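Local coordinates for protein aminopeptidase P; XAA-pro aminopeptidase (Streptococcus thermophilus, PDB 3IL0) that probably acts as a metal-dependent aminopeptidase P of the M24B family, removing N-terminal residues that precede proline, here represented by its creatinase/prolidase-like N-terminal domain alone, at residues G19-L24 against D89-I94; N49-L54 against H68-I73. All blocks are in the same frame, centred on the assembly; numbering follows the deposited sequence.

From the N terminus, helix 7-18 ends at Gly19 and the chain enters strand 22-25, whose start pairs with the start of strand 93-97 in interaction 1; that contact closes a loop of 64 residues. Interaction 2 is nested inside this loop: strand 51-55 leads through helix 60-66 to strand 71-74, which returns parallel to it; 13 residues separate segments 49-54 and 68-73. Both contacts belong to one mixed sheet, interaction 1 joining two of its inner strands and interaction 2 adding strand 71-74 along one margin, with strand 42-47 between the two. Their centres lie about 15 Å apart, and a salt bridge from Asp89 to Arg50 links their segments directly.

Interaction 1: G19-L24 against D89-I94; sequences GLDALL and DKLETI
Two backbone amides converge on a single carboxylate oxygen at the centre of this contact. Asp21 OD2 accepts from Glu92 N at 2.8 Å and from Thr93 N at 3.1 Å, both bonds fairly straight but reaching the oxygen from above the carboxylate plane. With CG anti to its own carbonyl carbon (chi1 -63°), Asp21 sends the carboxylate across to the incoming chain, while its CB rests 3.8 Å from Leu91 CB. The double grip fixes the rotation of the carboxylate and should favour its ionised form.

Thr93 answers in the reverse direction. Its OG1, set between the backbone N and the carbonyl carbon (chi1 73°), donates in the carbonyl plane, on a lone pair, to Gly19 O at 3.0 Å. The same OG1 also accepts from Asp21 N, which shares its hydrogen with Thr93 O at 2.9 Å; Ala22 N adds a weak bond to that carbonyl. Asp21 and Thr93 thus exchange side-chain-to-backbone bonds, their side chains crossing at about a right angle.

Next to these polar contacts Ala22 pairs in parallel with Ile94, and Ala22 CB meets Leu91 CD1 at 4.2 Å. Phe45 of strand 42-47 packs against both Ala22 and Ile94. Further out, Lys48 NZ bonds Leu20 O, and Glu92 OE2 is hydrogen-bonded to Thr116 OG1 of strand 116-120, tying the corner to the next strand.

Each segment begins where a helix stops: Gly19 and Lys90 have positive phi and close Schellman motifs, turning the chain out of helices 7-18 and 78-88. The arrangement is that of helix-to-strand corners feeding neighbouring parallel strands in the mixed sheet of the alpha/beta creatinase/prolidase N-terminal domain.

Interaction 2: N49-L54 against H68-I73; sequences NRRLFL and HGFDII
Arg51 carries CG anti to its carbonyl carbon (chi1 -58°) and stays extended from CG to NE, so its chain runs across the Phe70 ring and brings the guanidinium to Gly69. The Phe70 ring lies across this chain, and against one face of it sits Arg51 CB, 3.7 Å from the ring centroid and only 4° off the normal, a CH-pi contact over the centre. Farther along, Arg51 CD touches Phe70 CE2 at 3.7 Å. The guanidinium, its plane tilted 38° from the ring, then bonds edge-on through NH1 to a lone pair of Gly69 O at 3.2 Å. At the ring's own edge lies Leu52 O, near Phe70 CD1.

Beyond Phe70 the backbones pair as parallel strands. Asp71 N donates to Arg51 O at 2.8 Å. Phe53 N reaches Asp71 O at 3.1 Å from above the carbonyl plane. Ile73 N meets Phe53 O at 2.8 Å, nearly along the C=O axis.

Paired side chains point the same way, side by side. On one face Leu54 CD2 meets Ile73 CB at 4.0 Å, with Leu52 beside Asp71; on the other, Phe53 CD2 packs against Ile72 CG2. Phe85 of helix 78-88 packs against Leu52, whereas the Phe53 ring meets Phe37 edge-to-face and touches Ile31 of helix 28-35.

Helix 60-66 connects the two strands, making this a beta-alpha-beta crossover. A glycerol, probably from the crystallisation liquor, has its nearest atom about 3 Å from the Arg51 side chain. Arg51 thus divides its roles: its aliphatic part covers a buried aromatic ring, while its charged end satisfies a loop carbonyl just ahead of the strand, so one side chain meets both an apolar and a polar surface of the partner segment.

Interaction 1: G19-L24 against D89-I94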
ATOM      1  N   GLY A  19       4.115  10.128  10.759  1.00 32.12           N
ATOM      2  CA  GLY A  19       3.889   9.252  11.906  1.00 31.05           C
ATOM      3  C   GLY A  19       3.240   7.903  11.607  1.00 29.97           C
ATOM      4  O   GLY A  19       2.700   7.287  12.482  1.00 28.95           O
ATOM      5  N   LEU A  20       3.345   7.434  10.369  1.00 29.92           N
ATOM      6  CA  LEU A  20       2.738   6.179   9.942  1.00 28.92           C
ATOM      7  C   LEU A  20       3.790   5.071   9.869  1.00 27.83           C
ATOM      8  O   LEU A  20       4.884   5.293   9.376  1.00 26.63           O
ATOM      9  CB  LEU A  20       2.155   6.369   8.539  1.00 29.09           C
ATOM     10  CG  LEU A  20       0.949   7.327   8.332  1.00 29.61           C
ATOM     11  CD1 LEU A  20       0.684   7.420   6.804  1.00 25.76           C
ATOM     12  CD2 LEU A  20      -0.289   6.881   9.101  1.00 26.69           C
ATOM     13  N   ASP A  21       3.463   3.882  10.372  1.00 27.61           N
ATOM     14  CA  ASP A  21       4.283   2.683  10.086  1.00 26.39           C
ATOM     15  C   ASP A  21       4.045   2.114   8.695  1.00 25.88           C
ATOM     16  O   ASP A  21       4.888   1.348   8.156  1.00 25.66           O
ATOM     17  CB  ASP A  21       3.948   1.605  11.080  1.00 26.86           C
ATOM     18  CG  ASP A  21       4.281   2.023  12.486  1.00 28.18           C
ATOM     19  OD1 ASP A  21       5.329   2.680  12.629  1.00 31.64           O
ATOM     20  OD2 ASP A  21       3.482   1.803  13.411  1.00 30.87           O
ATOM     21  N   ALA A  22       2.881   2.447   8.121  1.00 24.96           N
ATOM     22  CA  ALA A  22       2.459   1.906   6.832  1.00 24.10           C
ATOM     23  C   ALA A  22       1.355   2.768   6.168  1.00 23.36           C
ATOM     24  O   ALA A  22       0.673   3.532   6.820  1.00 22.89           O
ATOM     25  CB  ALA A  22       1.955   0.459   7.069  1.00 23.81           C
ATOM     26  N   LEU A  23       1.218   2.614   4.866  1.00 22.60           N
ATOM     27  CA  LEU A  23       0.148   3.181   4.108  1.00 22.13           C
ATOM     28  C   LEU A  23      -0.392   2.134   3.167  1.00 21.92           C
ATOM     29  O   LEU A  23       0.352   1.483   2.411  1.00 20.51           O
ATOM     30  CB  LEU A  23       0.596   4.403   3.320  1.00 22.87           C
ATOM     31  CG  LEU A  23      -0.539   5.242   2.702  1.00 21.37           C
ATOM     32  CD1 LEU A  23      -1.451   5.928   3.767  1.00 19.46           C
ATOM     33  CD2 LEU A  23       0.055   6.219   1.739  1.00 21.02           C
ATOM     34  N   LEU A  24      -1.692   1.940   3.244  1.00 20.84           N
ATOM     35  CA  LEU A  24      -2.379   1.142   2.302  1.00 20.80           C
ATOM     36  C   LEU A  24      -2.701   2.088   1.112  1.00 22.97           C
ATOM     37  O   LEU A  24      -3.286   3.143   1.303  1.00 20.93           O
ATOM     38  CB  LEU A  24      -3.641   0.646   2.982  1.00 20.73           C
ATOM     39  CG  LEU A  24      -4.629  -0.117   2.118  1.00 21.41           C
ATOM     40  CD1 LEU A  24      -4.053  -1.508   1.958  1.00 14.76           C
ATOM     41  CD2 LEU A  24      -6.064  -0.163   2.711  1.00 16.45           C
ATOM     42  N   ASP A  89       5.776  -7.769  11.712  1.00 27.75           N
ATOM     43  CA  ASP A  89       6.585  -6.550  11.875  1.00 28.96           C
ATOM     44  C   ASP A  89       6.164  -5.683  13.052  1.00 29.03           C
ATOM     45  O   ASP A  89       6.812  -4.720  13.382  1.00 29.43           O
ATOM     46  CB  ASP A  89       6.599  -5.748  10.617  1.00 27.46           C
ATOM     47  CG  ASP A  89       7.283  -6.486   9.448  1.00 34.87           C
ATOM     48  OD1 ASP A  89       7.910  -7.586   9.647  1.00 40.39           O
ATOM     49  OD2 ASP A  89       7.180  -5.980   8.301  1.00 36.95           O
ATOM     50  N   LYS A  90       5.104  -6.050  13.722  1.00 31.09           N
ATOM     51  CA  LYS A  90       4.728  -5.377  14.943  1.00 32.77           C
ATOM     52  C   LYS A  90       4.380  -3.881  14.675  1.00 32.75           C
ATOM     53  O   LYS A  90       4.802  -2.999  15.412  1.00 32.73           O
ATOM     54  CB  LYS A  90       5.882  -5.504  15.948  1.00 33.94           C
ATOM     55  CG  LYS A  90       5.963  -6.883  16.670  1.00 36.67           C
ATOM     56  CD  LYS A  90       7.381  -7.327  16.855  1.00 40.33           C
ATOM     57  CE  LYS A  90       8.270  -6.609  17.887  1.00 42.93           C
ATOM     58  NZ  LYS A  90       9.393  -7.623  18.330  1.00 45.29           N
ATOM     59  N   LEU A  91       3.628  -3.590  13.628  1.00 32.62           N
ATOM     60  CA  LEU A  91       3.409  -2.189  13.240  1.00 32.51           C
ATOM     61  C   LEU A  91       2.195  -1.699  14.028  1.00 32.16           C
ATOM     62  O   LEU A  91       1.388  -2.490  14.431  1.00 33.05           O
ATOM     63  CB  LEU A  91       3.226  -2.064  11.730  1.00 32.60           C
ATOM     64  CG  LEU A  91       4.384  -2.595  10.877  1.00 32.91           C
ATOM     65  CD1 LEU A  91       4.174  -2.299   9.400  1.00 34.23           C
ATOM     66  CD2 LEU A  91       5.713  -1.993  11.315  1.00 33.40           C
ATOM     67  N   GLU A  92       2.067  -0.401  14.269  1.00 32.69           N
ATOM     68  CA  GLU A  92       0.925   0.086  15.014  1.00 33.60           C
ATOM     69  C   GLU A  92      -0.085   0.972  14.240  1.00 32.47           C
ATOM     70  O   GLU A  92      -1.289   0.833  14.391  1.00 34.17           O
ATOM     71  CB  GLU A  92       1.447   0.856  16.205  1.00 34.28           C
ATOM     72  CG  GLU A  92       0.366   1.551  16.984  1.00 39.43           C
ATOM     73  CD  GLU A  92      -0.783   0.618  17.347  1.00 45.47           C
ATOM     74  OE1 GLU A  92      -0.513  -0.599  17.539  1.00 53.16           O
ATOM     75  OE2 GLU A  92      -1.947   1.093  17.452  1.00 49.60           O
ATOM     76  N   THR A  93       0.421   1.913  13.464  1.00 31.52           N
ATOM     77  CA  THR A  93      -0.381   2.884  12.819  1.00 29.75           C
ATOM     78  C   THR A  93      -0.309   2.688  11.299  1.00 28.17           C
ATOM     79  O   THR A  93       0.738   2.883  10.621  1.00 27.51           O
ATOM     80  CB  THR A  93       0.038   4.292  13.288  1.00 30.39           C
ATOM     81  OG1 THR A  93       1.284   4.630  12.701  1.00 35.32           O
ATOM     82  CG2 THR A  93       0.225   4.328  14.788  1.00 28.51           C
ATOM     83  N   ILE A  94      -1.473   2.320  10.770  1.00 27.34           N
ATOM     84  CA  ILE A  94      -1.690   2.053   9.352  1.00 25.65           C
ATOM     85  C   ILE A  94      -2.465   3.266   8.775  1.00 24.00           C
ATOM     86  O   ILE A  94      -3.554   3.623   9.225  1.00 23.48           O
ATOM     87  CB  ILE A  94      -2.421   0.697   9.193  1.00 25.85           C
ATOM     88  CG1 ILE A  94      -1.655  -0.389   9.964  1.00 28.65           C
ATOM     89  CG2 ILE A  94      -2.536   0.272   7.748  1.00 24.36           C
ATOM     90  CD1 ILE A  94      -2.395  -1.759   9.987  1.00 31.47           C
TER

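Interaction 2: N49-L54 against H68-I73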
ATOM      1  N   ASN A  49      10.103  -0.388   6.017  1.00 30.28           N
ATOM      2  CA  ASN A  49      10.956  -1.411   5.537  1.00 31.94           C
ATOM      3  C   ASN A  49      10.515  -2.257   4.392  1.00 32.72           C
ATOM      4  O   ASN A  49      11.382  -2.827   3.816  1.00 33.54           O
ATOM      5  CB  ASN A  49      11.470  -2.202   6.712  1.00 31.56           C
ATOM      6  CG  ASN A  49      12.392  -1.336   7.546  1.00 34.96           C
ATOM      7  OD1 ASN A  49      13.334  -0.713   6.975  1.00 41.42           O
ATOM      8  ND2 ASN A  49      12.083  -1.157   8.813  1.00 32.60           N
ATOM      9  N   ARG A  50       9.227  -2.341   4.030  1.00 33.05           N
ATOM     10  CA  ARG A  50       8.852  -3.162   2.878  1.00 32.49           C
ATOM     11  C   ARG A  50       8.031  -2.407   1.886  1.00 32.75           C
ATOM     12  O   ARG A  50       7.470  -1.348   2.166  1.00 32.95           O
ATOM     13  CB  ARG A  50       8.022  -4.382   3.276  1.00 32.27           C
ATOM     14  CG  ARG A  50       8.320  -4.981   4.600  1.00 33.68           C
ATOM     15  CD  ARG A  50       7.577  -6.333   4.707  1.00 34.13           C
ATOM     16  NE  ARG A  50       7.902  -6.990   5.963  1.00 32.57           N
ATOM     17  CZ  ARG A  50       8.722  -8.022   6.129  1.00 34.58           C
ATOM     18  NH1 ARG A  50       9.350  -8.558   5.131  1.00 34.22           N
ATOM     19  NH2 ARG A  50       8.958  -8.504   7.340  1.00 36.31           N
ATOM     20  N   ARG A  51       7.921  -3.004   0.721  1.00 33.03           N
ATOM     21  CA  ARG A  51       7.001  -2.555  -0.267  1.00 33.86           C
ATOM     22  C   ARG A  51       6.335  -3.806  -0.770  1.00 33.78           C
ATOM     23  O   ARG A  51       7.012  -4.688  -1.318  1.00 35.42           O
ATOM     24  CB  ARG A  51       7.735  -1.857  -1.393  1.00 34.87           C
ATOM     25  CG  ARG A  51       8.560  -0.672  -0.939  1.00 36.69           C
ATOM     26  CD  ARG A  51       8.933   0.197  -2.109  1.00 41.23           C
ATOM     27  NE  ARG A  51       9.958   1.121  -1.650  1.00 45.75           N
ATOM     28  CZ  ARG A  51      11.268   0.945  -1.778  1.00 48.36           C
ATOM     29  NH1 ARG A  51      11.766  -0.097  -2.427  1.00 49.14           N
ATOM     30  NH2 ARG A  51      12.082   1.846  -1.261  1.00 51.68           N
ATOM     31  N   LEU A  52       5.018  -3.895  -0.594  1.00 32.63           N
ATOM     32  CA  LEU A  52       4.276  -5.044  -1.037  1.00 32.49           C
ATOM     33  C   LEU A  52       3.373  -4.693  -2.191  1.00 34.01           C
ATOM     34  O   LEU A  52       2.702  -3.647  -2.210  1.00 33.27           O
ATOM     35  CB  LEU A  52       3.438  -5.592   0.105  1.00 31.75           C
ATOM     36  CG  LEU A  52       4.131  -6.005   1.400  1.00 30.54           C
ATOM     37  CD1 LEU A  52       3.109  -6.650   2.325  1.00 25.70           C
ATOM     38  CD2 LEU A  52       5.383  -6.960   1.101  1.00 28.17           C
ATOM     39  N   PHE A  53       3.328  -5.590  -3.158  1.00 35.78           N
ATOM     40  CA  PHE A  53       2.390  -5.452  -4.268  1.00 37.18           C
ATOM     41  C   PHE A  53       1.554  -6.705  -4.252  1.00 37.99           C
ATOM     42  O   PHE A  53       2.102  -7.809  -4.326  1.00 38.17           O
ATOM     43  CB  PHE A  53       3.158  -5.322  -5.609  1.00 37.46           C
ATOM     44  CG  PHE A  53       2.264  -5.198  -6.810  1.00 39.31           C
ATOM     45  CD1 PHE A  53       2.013  -3.953  -7.377  1.00 41.49           C
ATOM     46  CD2 PHE A  53       1.661  -6.327  -7.372  1.00 42.02           C
ATOM     47  CE1 PHE A  53       1.191  -3.833  -8.485  1.00 42.07           C
ATOM     48  CE2 PHE A  53       0.814  -6.216  -8.452  1.00 42.26           C
ATOM     49  CZ  PHE A  53       0.592  -4.965  -9.027  1.00 42.28           C
ATOM     50  N   LEU A  54       0.239  -6.567  -4.171  1.00 39.33           N
ATOM     51  CA  LEU A  54      -0.582  -7.744  -3.989  1.00 40.61           C
ATOM     52  C   LEU A  54      -1.558  -7.890  -5.140  1.00 42.43           C
ATOM     53  O   LEU A  54      -2.348  -6.984  -5.417  1.00 42.22           O
ATOM     54  CB  LEU A  54      -1.305  -7.715  -2.610  1.00 40.50           C
ATOM     55  CG  LEU A  54      -0.427  -7.567  -1.347  1.00 39.10           C
ATOM     56  CD1 LEU A  54      -0.508  -6.179  -0.776  1.00 36.67           C
ATOM     57  CD2 LEU A  54      -0.822  -8.550  -0.295  1.00 37.70           C
ATOM     58  N   HIS A  68       9.250  -3.142 -10.310  1.00 56.24           N
ATOM     59  CA  HIS A  68      10.545  -3.232  -9.640  1.00 56.07           C
ATOM     60  C   HIS A  68      10.513  -2.537  -8.287  1.00 55.48           C
ATOM     61  O   HIS A  68       9.773  -1.594  -8.115  1.00 55.20           O
ATOM     62  CB  HIS A  68      11.646  -2.642 -10.540  1.00 56.48           C
ATOM     63  CG  HIS A  68      11.675  -3.235 -11.922  1.00 57.63           C
ATOM     64  ND1 HIS A  68      12.436  -4.338 -12.246  1.00 59.03           N
ATOM     65  CD2 HIS A  68      11.018  -2.887 -13.054  1.00 58.58           C
ATOM     66  CE1 HIS A  68      12.250  -4.642 -13.520  1.00 60.08           C
ATOM     67  NE2 HIS A  68      11.393  -3.776 -14.034  1.00 59.79           N
ATOM     68  N   GLY A  69      11.317  -3.015  -7.332  1.00 55.29           N
ATOM     69  CA  GLY A  69      11.361  -2.484  -5.928  1.00 54.98           C
ATOM     70  C   GLY A  69      10.298  -3.009  -4.947  1.00 54.66           C
ATOM     71  O   GLY A  69      10.174  -2.539  -3.817  1.00 53.62           O
ATOM     72  N   PHE A  70       9.524  -3.981  -5.409  1.00 54.74           N
ATOM     73  CA  PHE A  70       8.325  -4.430  -4.737  1.00 54.65           C
ATOM     74  C   PHE A  70       8.319  -5.912  -4.624  1.00 54.36           C
ATOM     75  O   PHE A  70       8.557  -6.660  -5.574  1.00 55.34           O
ATOM     76  CB  PHE A  70       7.073  -4.031  -5.497  1.00 54.56           C
ATOM     77  CG  PHE A  70       6.556  -2.699  -5.107  1.00 54.79           C
ATOM     78  CD1 PHE A  70       5.379  -2.580  -4.410  1.00 54.38           C
ATOM     79  CD2 PHE A  70       7.265  -1.553  -5.408  1.00 55.13           C
ATOM     80  CE1 PHE A  70       4.907  -1.347  -4.039  1.00 53.81           C
ATOM     81  CE2 PHE A  70       6.778  -0.291  -5.031  1.00 56.09           C
ATOM     82  CZ  PHE A  70       5.602  -0.201  -4.348  1.00 54.48           C
ATOM     83  N   ASP A  71       7.994  -6.325  -3.430  1.00 53.63           N
ATOM     84  CA  ASP A  71       7.924  -7.680  -3.115  1.00 52.67           C
ATOM     85  C   ASP A  71       6.529  -8.099  -3.529  1.00 51.06           C
ATOM     86  O   ASP A  71       5.570  -7.648  -2.933  1.00 51.97           O
ATOM     87  CB  ASP A  71       8.170  -7.766  -1.634  1.00 53.05           C
ATOM     88  CG  ASP A  71       8.191  -9.119  -1.183  1.00 54.57           C
ATOM     89  OD1 ASP A  71       7.251  -9.828  -1.586  1.00 57.38           O
ATOM     90  OD2 ASP A  71       9.147  -9.477  -0.471  1.00 60.60           O
ATOM     91  N   ILE A  72       6.425  -8.899  -4.586  1.00 49.89           N
ATOM     92  CA  ILE A  72       5.124  -9.289  -5.194  1.00 49.61           C
ATOM     93  C   ILE A  72       4.513 -10.450  -4.399  1.00 49.40           C
ATOM     94  O   ILE A  72       5.204 -11.429  -4.115  1.00 49.98           O
ATOM     95  CB  ILE A  72       5.244  -9.753  -6.690  1.00 49.29           C
ATOM     96  CG1 ILE A  72       6.294  -8.948  -7.482  1.00 49.48           C
ATOM     97  CG2 ILE A  72       3.886  -9.730  -7.394  1.00 48.58           C
ATOM     98  CD1 ILE A  72       6.095  -7.464  -7.581  1.00 48.93           C
ATOM     99  N   ILE A  73       3.233 -10.340  -4.033  1.00 49.29           N
ATOM    100  CA  ILE A  73       2.549 -11.347  -3.229  1.00 48.58           C
ATOM    101  C   ILE A  73       1.340 -11.825  -4.004  1.00 48.88           C
ATOM    102  O   ILE A  73       0.427 -11.058  -4.340  1.00 48.55           O
ATOM    103  CB  ILE A  73       2.082 -10.823  -1.828  1.00 48.09           C
ATOM    104  CG1 ILE A  73       3.190 -10.057  -1.093  1.00 47.46           C
ATOM    105  CG2 ILE A  73       1.603 -11.965  -0.970  1.00 46.99           C
ATOM    106  CD1 ILE A  73       4.432 -10.851  -0.757  1.00 47.65           C
TER